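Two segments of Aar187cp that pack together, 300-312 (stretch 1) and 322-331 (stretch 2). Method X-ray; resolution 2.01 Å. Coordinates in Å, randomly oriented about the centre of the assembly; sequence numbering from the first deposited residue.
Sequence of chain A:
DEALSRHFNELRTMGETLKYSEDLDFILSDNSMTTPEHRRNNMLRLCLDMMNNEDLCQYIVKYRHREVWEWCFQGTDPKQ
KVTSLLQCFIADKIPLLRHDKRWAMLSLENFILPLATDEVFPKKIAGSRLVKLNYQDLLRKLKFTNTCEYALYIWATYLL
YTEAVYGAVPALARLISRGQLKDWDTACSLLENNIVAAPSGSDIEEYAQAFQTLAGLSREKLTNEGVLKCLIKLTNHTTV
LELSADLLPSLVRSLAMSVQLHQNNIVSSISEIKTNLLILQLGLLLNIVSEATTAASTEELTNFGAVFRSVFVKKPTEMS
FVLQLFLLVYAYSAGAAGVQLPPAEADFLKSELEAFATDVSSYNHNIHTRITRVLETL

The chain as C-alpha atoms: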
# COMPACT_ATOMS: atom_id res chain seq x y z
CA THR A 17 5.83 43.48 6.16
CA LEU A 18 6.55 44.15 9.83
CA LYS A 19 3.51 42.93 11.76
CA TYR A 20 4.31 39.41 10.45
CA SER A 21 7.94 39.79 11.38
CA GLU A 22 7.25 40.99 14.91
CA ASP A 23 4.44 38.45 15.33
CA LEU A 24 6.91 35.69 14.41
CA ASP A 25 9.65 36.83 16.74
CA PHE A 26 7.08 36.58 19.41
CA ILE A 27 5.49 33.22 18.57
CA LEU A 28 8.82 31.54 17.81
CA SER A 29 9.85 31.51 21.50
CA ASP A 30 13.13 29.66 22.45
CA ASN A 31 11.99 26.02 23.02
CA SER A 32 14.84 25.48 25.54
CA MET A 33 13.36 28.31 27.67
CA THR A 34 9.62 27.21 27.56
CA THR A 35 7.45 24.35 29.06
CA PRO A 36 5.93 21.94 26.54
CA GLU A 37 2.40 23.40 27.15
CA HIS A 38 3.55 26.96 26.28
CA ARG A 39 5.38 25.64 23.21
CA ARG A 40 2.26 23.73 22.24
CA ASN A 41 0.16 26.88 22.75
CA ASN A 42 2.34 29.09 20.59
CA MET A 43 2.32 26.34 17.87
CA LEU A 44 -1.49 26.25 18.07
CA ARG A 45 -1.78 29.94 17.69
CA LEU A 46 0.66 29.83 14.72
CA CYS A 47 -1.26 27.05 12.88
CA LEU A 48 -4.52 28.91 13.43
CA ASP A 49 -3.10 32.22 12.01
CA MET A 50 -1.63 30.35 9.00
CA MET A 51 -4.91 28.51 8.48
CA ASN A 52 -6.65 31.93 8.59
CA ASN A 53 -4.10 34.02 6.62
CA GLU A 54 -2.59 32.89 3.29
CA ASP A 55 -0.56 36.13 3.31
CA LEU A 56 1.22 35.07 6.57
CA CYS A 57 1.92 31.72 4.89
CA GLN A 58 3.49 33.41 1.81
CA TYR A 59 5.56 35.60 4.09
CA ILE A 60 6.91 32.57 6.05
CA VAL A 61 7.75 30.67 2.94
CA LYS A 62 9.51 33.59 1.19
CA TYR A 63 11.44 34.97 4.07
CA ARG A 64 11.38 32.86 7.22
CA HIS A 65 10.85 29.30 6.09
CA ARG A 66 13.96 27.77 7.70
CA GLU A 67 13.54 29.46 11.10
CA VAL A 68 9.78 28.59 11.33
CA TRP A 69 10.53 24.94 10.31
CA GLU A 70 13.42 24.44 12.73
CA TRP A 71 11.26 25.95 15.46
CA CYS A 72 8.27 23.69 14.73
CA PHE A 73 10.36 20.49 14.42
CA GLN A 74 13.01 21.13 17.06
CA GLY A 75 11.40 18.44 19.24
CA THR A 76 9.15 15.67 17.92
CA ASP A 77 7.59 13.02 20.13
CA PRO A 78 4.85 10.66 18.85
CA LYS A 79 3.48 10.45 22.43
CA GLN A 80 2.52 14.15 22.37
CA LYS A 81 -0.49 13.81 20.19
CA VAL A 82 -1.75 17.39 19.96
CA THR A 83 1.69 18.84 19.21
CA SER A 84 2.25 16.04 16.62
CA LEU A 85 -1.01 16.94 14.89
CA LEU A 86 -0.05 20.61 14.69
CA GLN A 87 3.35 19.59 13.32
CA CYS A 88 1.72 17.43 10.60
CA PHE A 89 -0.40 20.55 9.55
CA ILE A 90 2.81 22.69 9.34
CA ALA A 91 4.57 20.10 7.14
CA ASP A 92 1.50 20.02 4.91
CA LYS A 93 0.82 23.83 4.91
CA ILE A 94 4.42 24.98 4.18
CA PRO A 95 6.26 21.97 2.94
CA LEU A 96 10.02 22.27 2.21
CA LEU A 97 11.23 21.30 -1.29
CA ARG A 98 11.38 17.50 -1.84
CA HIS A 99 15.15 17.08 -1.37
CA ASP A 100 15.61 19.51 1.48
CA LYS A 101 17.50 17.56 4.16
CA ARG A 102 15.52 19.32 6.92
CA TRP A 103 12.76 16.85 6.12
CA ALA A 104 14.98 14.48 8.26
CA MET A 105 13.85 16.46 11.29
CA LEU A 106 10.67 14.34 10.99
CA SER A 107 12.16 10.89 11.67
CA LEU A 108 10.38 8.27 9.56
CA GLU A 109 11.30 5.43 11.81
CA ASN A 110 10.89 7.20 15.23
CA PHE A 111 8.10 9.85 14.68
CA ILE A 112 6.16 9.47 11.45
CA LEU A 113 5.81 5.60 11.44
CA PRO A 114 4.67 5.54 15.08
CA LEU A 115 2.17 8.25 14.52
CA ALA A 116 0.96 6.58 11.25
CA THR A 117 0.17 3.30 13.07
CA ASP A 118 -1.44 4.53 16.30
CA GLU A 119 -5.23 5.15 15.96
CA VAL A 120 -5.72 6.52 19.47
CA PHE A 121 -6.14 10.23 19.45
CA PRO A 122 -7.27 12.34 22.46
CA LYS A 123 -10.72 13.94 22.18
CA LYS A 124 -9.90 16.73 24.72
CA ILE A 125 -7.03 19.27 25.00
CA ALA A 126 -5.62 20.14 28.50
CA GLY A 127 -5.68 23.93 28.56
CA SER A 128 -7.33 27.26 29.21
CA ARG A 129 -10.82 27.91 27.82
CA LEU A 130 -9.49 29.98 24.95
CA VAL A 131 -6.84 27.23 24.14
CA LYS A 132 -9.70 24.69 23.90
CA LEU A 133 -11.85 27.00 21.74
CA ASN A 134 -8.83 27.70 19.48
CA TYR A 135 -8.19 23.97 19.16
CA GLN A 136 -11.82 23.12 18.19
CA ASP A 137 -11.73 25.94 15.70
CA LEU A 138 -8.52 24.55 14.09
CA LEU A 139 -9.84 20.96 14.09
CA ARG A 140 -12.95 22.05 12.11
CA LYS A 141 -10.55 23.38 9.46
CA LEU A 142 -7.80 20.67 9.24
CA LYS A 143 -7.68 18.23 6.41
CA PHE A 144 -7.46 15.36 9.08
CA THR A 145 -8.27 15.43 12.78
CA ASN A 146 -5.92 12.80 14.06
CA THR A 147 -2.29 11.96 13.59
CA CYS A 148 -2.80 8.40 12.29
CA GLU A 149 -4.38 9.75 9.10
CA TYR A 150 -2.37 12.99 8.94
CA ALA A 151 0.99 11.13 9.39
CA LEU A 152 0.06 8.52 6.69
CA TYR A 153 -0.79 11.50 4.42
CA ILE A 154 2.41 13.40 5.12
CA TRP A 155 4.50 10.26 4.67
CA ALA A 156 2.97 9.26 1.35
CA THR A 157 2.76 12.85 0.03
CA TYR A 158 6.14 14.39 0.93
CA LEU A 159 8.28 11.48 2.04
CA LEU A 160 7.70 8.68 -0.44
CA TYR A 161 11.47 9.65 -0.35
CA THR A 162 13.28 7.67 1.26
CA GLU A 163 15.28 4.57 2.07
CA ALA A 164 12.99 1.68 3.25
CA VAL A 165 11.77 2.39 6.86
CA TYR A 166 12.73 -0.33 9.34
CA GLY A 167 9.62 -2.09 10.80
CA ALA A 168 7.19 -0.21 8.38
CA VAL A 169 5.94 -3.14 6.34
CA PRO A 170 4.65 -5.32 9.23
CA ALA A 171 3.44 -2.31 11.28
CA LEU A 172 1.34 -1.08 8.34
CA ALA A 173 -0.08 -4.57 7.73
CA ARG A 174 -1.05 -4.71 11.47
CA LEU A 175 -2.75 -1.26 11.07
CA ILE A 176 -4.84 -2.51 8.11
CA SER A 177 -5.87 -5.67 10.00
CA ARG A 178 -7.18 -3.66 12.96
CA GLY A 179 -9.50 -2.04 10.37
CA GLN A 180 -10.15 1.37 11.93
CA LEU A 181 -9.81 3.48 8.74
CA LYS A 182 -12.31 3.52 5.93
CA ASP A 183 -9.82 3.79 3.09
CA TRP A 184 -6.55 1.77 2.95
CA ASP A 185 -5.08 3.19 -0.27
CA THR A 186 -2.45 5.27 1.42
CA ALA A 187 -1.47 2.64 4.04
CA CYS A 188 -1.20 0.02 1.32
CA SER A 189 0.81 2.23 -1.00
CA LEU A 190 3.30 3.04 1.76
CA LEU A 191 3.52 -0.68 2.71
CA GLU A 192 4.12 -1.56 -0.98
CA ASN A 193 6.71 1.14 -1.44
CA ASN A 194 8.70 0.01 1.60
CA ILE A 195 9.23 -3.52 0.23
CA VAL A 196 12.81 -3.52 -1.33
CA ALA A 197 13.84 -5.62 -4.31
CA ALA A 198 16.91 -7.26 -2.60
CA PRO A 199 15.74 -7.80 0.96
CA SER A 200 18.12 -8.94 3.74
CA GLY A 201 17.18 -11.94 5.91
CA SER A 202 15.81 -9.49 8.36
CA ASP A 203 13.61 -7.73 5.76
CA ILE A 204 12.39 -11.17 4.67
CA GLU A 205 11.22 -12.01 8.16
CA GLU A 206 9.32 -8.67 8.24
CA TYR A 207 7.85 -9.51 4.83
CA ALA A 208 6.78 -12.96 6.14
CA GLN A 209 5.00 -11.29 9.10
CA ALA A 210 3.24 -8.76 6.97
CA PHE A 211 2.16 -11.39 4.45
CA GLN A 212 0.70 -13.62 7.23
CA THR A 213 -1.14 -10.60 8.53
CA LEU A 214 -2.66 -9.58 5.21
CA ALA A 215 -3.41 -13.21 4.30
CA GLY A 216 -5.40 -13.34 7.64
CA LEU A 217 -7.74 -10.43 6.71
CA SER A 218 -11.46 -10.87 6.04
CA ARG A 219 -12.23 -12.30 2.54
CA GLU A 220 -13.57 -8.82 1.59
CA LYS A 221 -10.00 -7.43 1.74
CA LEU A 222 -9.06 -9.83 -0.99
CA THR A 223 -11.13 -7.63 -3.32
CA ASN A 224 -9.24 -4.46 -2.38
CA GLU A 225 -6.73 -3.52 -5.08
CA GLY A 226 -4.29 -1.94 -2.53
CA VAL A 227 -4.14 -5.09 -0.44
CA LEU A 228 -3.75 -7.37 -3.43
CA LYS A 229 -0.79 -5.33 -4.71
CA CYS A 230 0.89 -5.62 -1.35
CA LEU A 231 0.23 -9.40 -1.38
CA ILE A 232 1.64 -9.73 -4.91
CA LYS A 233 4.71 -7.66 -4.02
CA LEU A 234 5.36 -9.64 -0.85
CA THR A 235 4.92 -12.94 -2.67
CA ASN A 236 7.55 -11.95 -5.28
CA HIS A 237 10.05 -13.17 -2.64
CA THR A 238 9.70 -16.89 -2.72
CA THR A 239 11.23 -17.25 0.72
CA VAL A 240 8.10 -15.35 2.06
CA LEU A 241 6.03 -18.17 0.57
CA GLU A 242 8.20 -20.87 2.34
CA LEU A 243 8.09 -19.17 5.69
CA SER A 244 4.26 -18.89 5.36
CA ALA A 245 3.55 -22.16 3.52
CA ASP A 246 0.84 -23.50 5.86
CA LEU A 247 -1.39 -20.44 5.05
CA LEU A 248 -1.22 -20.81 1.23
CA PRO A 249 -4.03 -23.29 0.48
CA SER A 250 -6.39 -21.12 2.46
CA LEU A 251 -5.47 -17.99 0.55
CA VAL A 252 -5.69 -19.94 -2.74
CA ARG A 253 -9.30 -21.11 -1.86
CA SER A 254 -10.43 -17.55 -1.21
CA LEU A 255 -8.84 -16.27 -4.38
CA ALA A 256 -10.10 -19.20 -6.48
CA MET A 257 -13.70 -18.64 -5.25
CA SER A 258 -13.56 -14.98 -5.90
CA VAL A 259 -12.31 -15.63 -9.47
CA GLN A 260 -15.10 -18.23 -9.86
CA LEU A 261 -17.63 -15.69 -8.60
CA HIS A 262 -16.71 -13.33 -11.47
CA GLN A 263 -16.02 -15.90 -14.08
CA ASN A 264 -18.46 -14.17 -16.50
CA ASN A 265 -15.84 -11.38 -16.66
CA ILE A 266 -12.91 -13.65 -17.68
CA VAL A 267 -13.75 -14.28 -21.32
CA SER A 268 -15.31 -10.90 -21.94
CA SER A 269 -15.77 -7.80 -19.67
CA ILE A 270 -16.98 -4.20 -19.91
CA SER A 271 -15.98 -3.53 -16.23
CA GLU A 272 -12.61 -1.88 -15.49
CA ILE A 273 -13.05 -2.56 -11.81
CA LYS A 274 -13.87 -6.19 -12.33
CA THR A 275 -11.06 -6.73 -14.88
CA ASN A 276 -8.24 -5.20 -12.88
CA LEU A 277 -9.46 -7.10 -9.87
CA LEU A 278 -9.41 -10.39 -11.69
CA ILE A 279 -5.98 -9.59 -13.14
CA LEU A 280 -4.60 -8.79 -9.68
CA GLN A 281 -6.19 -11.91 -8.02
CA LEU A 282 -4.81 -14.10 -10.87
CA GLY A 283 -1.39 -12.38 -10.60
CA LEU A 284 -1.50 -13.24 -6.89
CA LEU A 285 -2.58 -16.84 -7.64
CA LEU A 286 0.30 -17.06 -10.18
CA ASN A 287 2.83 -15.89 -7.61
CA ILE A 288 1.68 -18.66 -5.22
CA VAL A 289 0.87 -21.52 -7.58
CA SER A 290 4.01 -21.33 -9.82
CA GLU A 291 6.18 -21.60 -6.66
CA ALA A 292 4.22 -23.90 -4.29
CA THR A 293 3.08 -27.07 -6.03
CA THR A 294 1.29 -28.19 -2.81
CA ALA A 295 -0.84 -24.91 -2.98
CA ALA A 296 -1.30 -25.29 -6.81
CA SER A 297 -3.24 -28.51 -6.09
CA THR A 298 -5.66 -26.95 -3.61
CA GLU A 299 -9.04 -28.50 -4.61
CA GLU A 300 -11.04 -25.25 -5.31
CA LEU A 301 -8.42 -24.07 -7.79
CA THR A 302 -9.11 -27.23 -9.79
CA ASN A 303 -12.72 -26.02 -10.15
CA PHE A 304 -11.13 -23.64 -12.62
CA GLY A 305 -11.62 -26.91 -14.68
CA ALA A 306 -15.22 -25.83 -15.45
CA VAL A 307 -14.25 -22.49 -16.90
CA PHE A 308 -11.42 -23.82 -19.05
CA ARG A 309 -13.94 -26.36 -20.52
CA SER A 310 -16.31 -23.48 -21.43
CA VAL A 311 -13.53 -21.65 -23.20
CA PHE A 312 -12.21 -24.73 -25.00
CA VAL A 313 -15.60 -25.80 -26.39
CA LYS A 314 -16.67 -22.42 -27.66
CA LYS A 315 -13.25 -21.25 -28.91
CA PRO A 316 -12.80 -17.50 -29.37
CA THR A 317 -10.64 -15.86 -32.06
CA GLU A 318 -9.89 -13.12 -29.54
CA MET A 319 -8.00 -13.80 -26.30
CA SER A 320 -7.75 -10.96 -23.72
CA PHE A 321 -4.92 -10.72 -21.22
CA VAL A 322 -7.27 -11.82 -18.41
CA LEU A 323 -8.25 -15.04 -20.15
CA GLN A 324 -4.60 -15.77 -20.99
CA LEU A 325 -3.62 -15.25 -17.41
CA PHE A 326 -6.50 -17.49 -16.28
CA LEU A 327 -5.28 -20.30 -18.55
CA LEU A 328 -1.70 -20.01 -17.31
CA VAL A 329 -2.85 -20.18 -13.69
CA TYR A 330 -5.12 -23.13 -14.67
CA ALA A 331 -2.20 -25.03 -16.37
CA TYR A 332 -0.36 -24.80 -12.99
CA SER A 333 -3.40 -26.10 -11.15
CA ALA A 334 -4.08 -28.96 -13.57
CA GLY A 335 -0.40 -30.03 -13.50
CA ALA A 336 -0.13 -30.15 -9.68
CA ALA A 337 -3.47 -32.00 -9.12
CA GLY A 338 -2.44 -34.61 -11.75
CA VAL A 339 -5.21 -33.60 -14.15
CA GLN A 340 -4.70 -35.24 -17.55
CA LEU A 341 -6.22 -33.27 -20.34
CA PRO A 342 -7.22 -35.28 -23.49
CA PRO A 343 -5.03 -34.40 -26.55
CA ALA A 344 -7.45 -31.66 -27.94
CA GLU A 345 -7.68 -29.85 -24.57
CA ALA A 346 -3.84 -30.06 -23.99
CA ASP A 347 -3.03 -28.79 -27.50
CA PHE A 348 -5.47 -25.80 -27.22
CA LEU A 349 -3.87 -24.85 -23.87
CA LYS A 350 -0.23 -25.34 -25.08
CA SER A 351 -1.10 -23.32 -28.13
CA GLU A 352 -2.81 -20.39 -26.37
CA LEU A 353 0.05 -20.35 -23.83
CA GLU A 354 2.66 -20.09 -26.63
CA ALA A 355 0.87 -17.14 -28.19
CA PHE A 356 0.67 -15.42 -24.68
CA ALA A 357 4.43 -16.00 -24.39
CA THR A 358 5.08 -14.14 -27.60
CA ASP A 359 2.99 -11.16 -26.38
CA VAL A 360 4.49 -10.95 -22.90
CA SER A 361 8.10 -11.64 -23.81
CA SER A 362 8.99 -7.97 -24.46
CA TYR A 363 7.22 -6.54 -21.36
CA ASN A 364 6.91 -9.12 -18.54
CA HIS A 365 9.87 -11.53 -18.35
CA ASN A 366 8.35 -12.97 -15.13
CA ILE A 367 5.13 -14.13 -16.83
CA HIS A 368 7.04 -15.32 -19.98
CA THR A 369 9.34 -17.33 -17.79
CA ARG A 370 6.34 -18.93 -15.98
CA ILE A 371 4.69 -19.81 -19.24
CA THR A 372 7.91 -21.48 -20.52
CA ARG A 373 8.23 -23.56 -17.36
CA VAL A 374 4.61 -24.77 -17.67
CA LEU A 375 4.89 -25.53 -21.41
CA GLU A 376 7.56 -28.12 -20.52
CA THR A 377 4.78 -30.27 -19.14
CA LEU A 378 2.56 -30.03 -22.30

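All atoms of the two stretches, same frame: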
# COMPACT_ATOMS: atom_id res chain seq x y z
N GLU A 300 -10.18 -26.27 -4.63
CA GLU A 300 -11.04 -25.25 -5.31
C GLU A 300 -10.39 -24.63 -6.54
O GLU A 300 -11.09 -24.09 -7.37
CB GLU A 300 -11.51 -24.06 -4.39
CG GLU A 300 -12.68 -24.36 -3.47
CD GLU A 300 -12.20 -24.84 -2.10
OE1 GLU A 300 -11.16 -25.56 -2.01
OE2 GLU A 300 -12.85 -24.46 -1.10
N LEU A 301 -9.06 -24.66 -6.64
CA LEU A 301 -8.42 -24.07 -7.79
C LEU A 301 -8.67 -24.99 -9.00
O LEU A 301 -8.77 -24.53 -10.15
CB LEU A 301 -6.92 -23.80 -7.53
CG LEU A 301 -6.12 -23.02 -8.58
CD1 LEU A 301 -6.73 -21.68 -8.89
CD2 LEU A 301 -4.68 -22.88 -8.09
N THR A 302 -8.83 -26.28 -8.72
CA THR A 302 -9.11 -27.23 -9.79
C THR A 302 -10.55 -27.07 -10.32
O THR A 302 -10.86 -27.55 -11.40
CB THR A 302 -8.89 -28.68 -9.38
OG1 THR A 302 -10.00 -29.09 -8.57
CG2 THR A 302 -7.58 -28.88 -8.61
N ASN A 303 -11.41 -26.37 -9.60
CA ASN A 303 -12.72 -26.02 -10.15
C ASN A 303 -12.61 -24.96 -11.20
O ASN A 303 -13.63 -24.56 -11.76
CB ASN A 303 -13.62 -25.46 -9.11
CG ASN A 303 -14.01 -26.47 -8.10
OD1 ASN A 303 -13.98 -27.67 -8.37
ND2 ASN A 303 -14.34 -26.01 -6.92
N PHE A 304 -11.40 -24.47 -11.42
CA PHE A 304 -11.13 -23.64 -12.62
C PHE A 304 -11.32 -24.58 -13.86
O PHE A 304 -11.49 -24.09 -15.00
CB PHE A 304 -9.68 -23.09 -12.63
CG PHE A 304 -9.44 -21.78 -11.86
CD1 PHE A 304 -10.30 -21.33 -10.89
CD2 PHE A 304 -8.25 -21.04 -12.11
CE1 PHE A 304 -10.02 -20.14 -10.19
CE2 PHE A 304 -7.98 -19.84 -11.44
CZ PHE A 304 -8.86 -19.39 -10.47
N GLY A 305 -11.28 -25.91 -13.63
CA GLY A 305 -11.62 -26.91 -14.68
C GLY A 305 -12.85 -26.55 -15.52
O GLY A 305 -12.81 -26.57 -16.77
N ALA A 306 -13.93 -26.18 -14.82
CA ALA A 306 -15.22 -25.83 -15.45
C ALA A 306 -15.03 -24.74 -16.47
O ALA A 306 -15.42 -24.87 -17.64
CB ALA A 306 -16.24 -25.37 -14.39
N VAL A 307 -14.43 -23.66 -16.05
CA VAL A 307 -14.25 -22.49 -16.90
C VAL A 307 -13.38 -22.78 -18.13
O VAL A 307 -13.70 -22.39 -19.24
CB VAL A 307 -13.65 -21.32 -16.08
CG1 VAL A 307 -14.01 -19.99 -16.72
CG2 VAL A 307 -14.11 -21.42 -14.60
N PHE A 308 -12.28 -23.49 -17.94
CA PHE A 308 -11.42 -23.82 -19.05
C PHE A 308 -12.22 -24.64 -20.08
O PHE A 308 -12.04 -24.46 -21.26
CB PHE A 308 -10.23 -24.63 -18.57
CG PHE A 308 -9.51 -25.34 -19.65
CD1 PHE A 308 -8.55 -24.67 -20.39
CD2 PHE A 308 -9.78 -26.70 -19.92
CE1 PHE A 308 -7.85 -25.34 -21.40
CE2 PHE A 308 -9.10 -27.35 -20.93
CZ PHE A 308 -8.11 -26.67 -21.67
N ARG A 309 -13.07 -25.55 -19.62
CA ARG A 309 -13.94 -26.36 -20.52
C ARG A 309 -14.84 -25.47 -21.40
O ARG A 309 -14.87 -25.62 -22.63
CB ARG A 309 -14.78 -27.34 -19.72
CG ARG A 309 -14.04 -28.58 -19.28
CD ARG A 309 -15.00 -29.55 -18.58
NE ARG A 309 -15.12 -29.33 -17.13
CZ ARG A 309 -14.25 -29.78 -16.22
NH1 ARG A 309 -13.17 -30.46 -16.60
NH2 ARG A 309 -14.43 -29.52 -14.93
N SER A 310 -15.52 -24.52 -20.75
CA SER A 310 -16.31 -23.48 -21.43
C SER A 310 -15.57 -22.85 -22.57
O SER A 310 -16.07 -22.74 -23.69
CB SER A 310 -16.64 -22.37 -20.45
OG SER A 310 -18.01 -22.33 -20.16
N VAL A 311 -14.37 -22.38 -22.26
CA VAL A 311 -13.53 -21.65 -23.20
C VAL A 311 -13.06 -22.56 -24.36
O VAL A 311 -12.97 -22.13 -25.53
CB VAL A 311 -12.31 -21.08 -22.44
CG1 VAL A 311 -11.24 -20.59 -23.39
CG2 VAL A 311 -12.74 -19.99 -21.45
N PHE A 312 -12.73 -23.79 -24.02
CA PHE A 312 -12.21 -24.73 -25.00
C PHE A 312 -13.28 -25.12 -26.03
O PHE A 312 -12.98 -25.22 -27.23
CB PHE A 312 -11.75 -26.00 -24.30
CG PHE A 312 -11.51 -27.14 -25.27
CD1 PHE A 312 -10.40 -27.11 -26.13
CD2 PHE A 312 -12.41 -28.21 -25.34
CE1 PHE A 312 -10.20 -28.16 -27.03
CE2 PHE A 312 -12.19 -29.27 -26.23
CZ PHE A 312 -11.10 -29.24 -27.07
N VAL A 322 -6.70 -11.10 -19.55
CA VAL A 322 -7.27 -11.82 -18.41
C VAL A 322 -7.51 -13.31 -18.66
O VAL A 322 -7.21 -14.12 -17.80
CB VAL A 322 -8.54 -11.21 -17.77
CG1 VAL A 322 -8.47 -11.45 -16.29
CG2 VAL A 322 -8.65 -9.73 -17.98
N LEU A 323 -8.08 -13.65 -19.82
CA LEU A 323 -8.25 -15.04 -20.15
C LEU A 323 -6.93 -15.78 -20.29
O LEU A 323 -6.82 -16.91 -19.86
CB LEU A 323 -9.11 -15.23 -21.42
CG LEU A 323 -9.35 -16.70 -21.75
CD1 LEU A 323 -9.80 -17.52 -20.54
CD2 LEU A 323 -10.36 -16.82 -22.88
N GLN A 324 -5.93 -15.15 -20.89
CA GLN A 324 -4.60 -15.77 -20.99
C GLN A 324 -3.98 -16.07 -19.65
O GLN A 324 -3.39 -17.13 -19.44
CB GLN A 324 -3.68 -14.84 -21.78
CG GLN A 324 -4.06 -14.94 -23.27
CD GLN A 324 -3.46 -13.81 -24.06
OE1 GLN A 324 -3.34 -12.68 -23.55
NE2 GLN A 324 -3.05 -14.09 -25.30
N LEU A 325 -4.14 -15.11 -18.74
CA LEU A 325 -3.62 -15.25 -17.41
C LEU A 325 -4.41 -16.39 -16.71
O LEU A 325 -3.84 -17.24 -16.01
CB LEU A 325 -3.85 -13.86 -16.73
CG LEU A 325 -3.17 -13.62 -15.38
CD1 LEU A 325 -1.72 -14.16 -15.35
CD2 LEU A 325 -3.29 -12.14 -14.98
N PHE A 326 -5.72 -16.44 -16.91
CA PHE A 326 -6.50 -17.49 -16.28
C PHE A 326 -5.99 -18.86 -16.71
O PHE A 326 -5.93 -19.78 -15.90
CB PHE A 326 -7.99 -17.33 -16.62
CG PHE A 326 -8.85 -18.43 -16.07
CD1 PHE A 326 -9.38 -18.32 -14.83
CD2 PHE A 326 -9.08 -19.58 -16.80
CE1 PHE A 326 -10.16 -19.34 -14.29
CE2 PHE A 326 -9.80 -20.64 -16.26
CZ PHE A 326 -10.37 -20.51 -15.01
N LEU A 327 -5.68 -19.00 -18.00
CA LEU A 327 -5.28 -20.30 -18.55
C LEU A 327 -3.91 -20.72 -18.01
O LEU A 327 -3.65 -21.89 -17.79
CB LEU A 327 -5.19 -20.19 -20.07
CG LEU A 327 -6.54 -20.05 -20.79
CD1 LEU A 327 -6.39 -19.95 -22.32
CD2 LEU A 327 -7.49 -21.17 -20.46
N LEU A 328 -3.01 -19.75 -17.89
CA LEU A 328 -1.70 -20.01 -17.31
C LEU A 328 -1.88 -20.50 -15.87
O LEU A 328 -1.23 -21.49 -15.46
CB LEU A 328 -0.82 -18.74 -17.37
CG LEU A 328 0.53 -18.78 -16.65
CD1 LEU A 328 1.37 -19.96 -17.07
CD2 LEU A 328 1.28 -17.46 -16.86
N VAL A 329 -2.72 -19.82 -15.09
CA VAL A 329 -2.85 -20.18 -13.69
C VAL A 329 -3.49 -21.60 -13.66
O VAL A 329 -3.03 -22.48 -12.93
CB VAL A 329 -3.68 -19.15 -12.88
CG1 VAL A 329 -4.18 -19.76 -11.57
CG2 VAL A 329 -2.88 -17.82 -12.67
N TYR A 330 -4.51 -21.80 -14.49
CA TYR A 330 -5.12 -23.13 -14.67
C TYR A 330 -4.10 -24.27 -15.03
O TYR A 330 -4.13 -25.34 -14.44
CB TYR A 330 -6.24 -23.08 -15.72
CG TYR A 330 -6.83 -24.46 -15.89
CD1 TYR A 330 -7.47 -25.11 -14.82
CD2 TYR A 330 -6.69 -25.15 -17.09
CE1 TYR A 330 -7.96 -26.40 -14.97
CE2 TYR A 330 -7.19 -26.43 -17.24
CZ TYR A 330 -7.81 -27.04 -16.18
OH TYR A 330 -8.30 -28.31 -16.36
N ALA A 331 -3.21 -24.04 -15.96
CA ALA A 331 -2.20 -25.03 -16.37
C ALA A 331 -1.39 -25.45 -15.14
O ALA A 331 -1.08 -26.65 -14.98
CB ALA A 331 -1.30 -24.44 -17.43

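Four aromatic rings make the centre of this contact, paired one from each stretch. F304 and F326 form an offset stack, their ring centroids 4.5 Å apart and planes at 27°, with F304 CD2 3.4 Å from F326 CE1. F308 and Y330 repeat the arrangement at 4.9 Å between centroids and 24°, and F308 CB adds a CH-pi contact, 4.0 Å from the centroid of the Y330 ring. F304 and F308 point CA-to-CB toward the partner helix; F326 and Y330 leave sideways and reach in with their rings. The helix axes approach to 10.4 Å at closest, with 129° between their N-to-C directions.

Aliphatic groups fill in around the rings. V307 CB lies 3.5 Å from F326 CZ, V329 CG1 lies 3.8 Å from F304 CE2, and L327 CD2 lies at the edge of the F308 ring, 3.7 Å from F308 CD1. Farther out, V311 CG1 touches L323 CD2 at 3.9 Å, and L301 CD1 reaches V329 CG1 at 4.2 Å.

Polarity enters late. G305 N sits 3.6 Å from Y330 CE1, but its hydrogen bond goes to T302 O (2.8 Å) within its own stretch. R309 is exposed, its side chain coming no nearer than 5.3 Å (R309 NH1 to Y330 OH). No hydrogen bond crosses; ring stacking and apolar packing join the stretches.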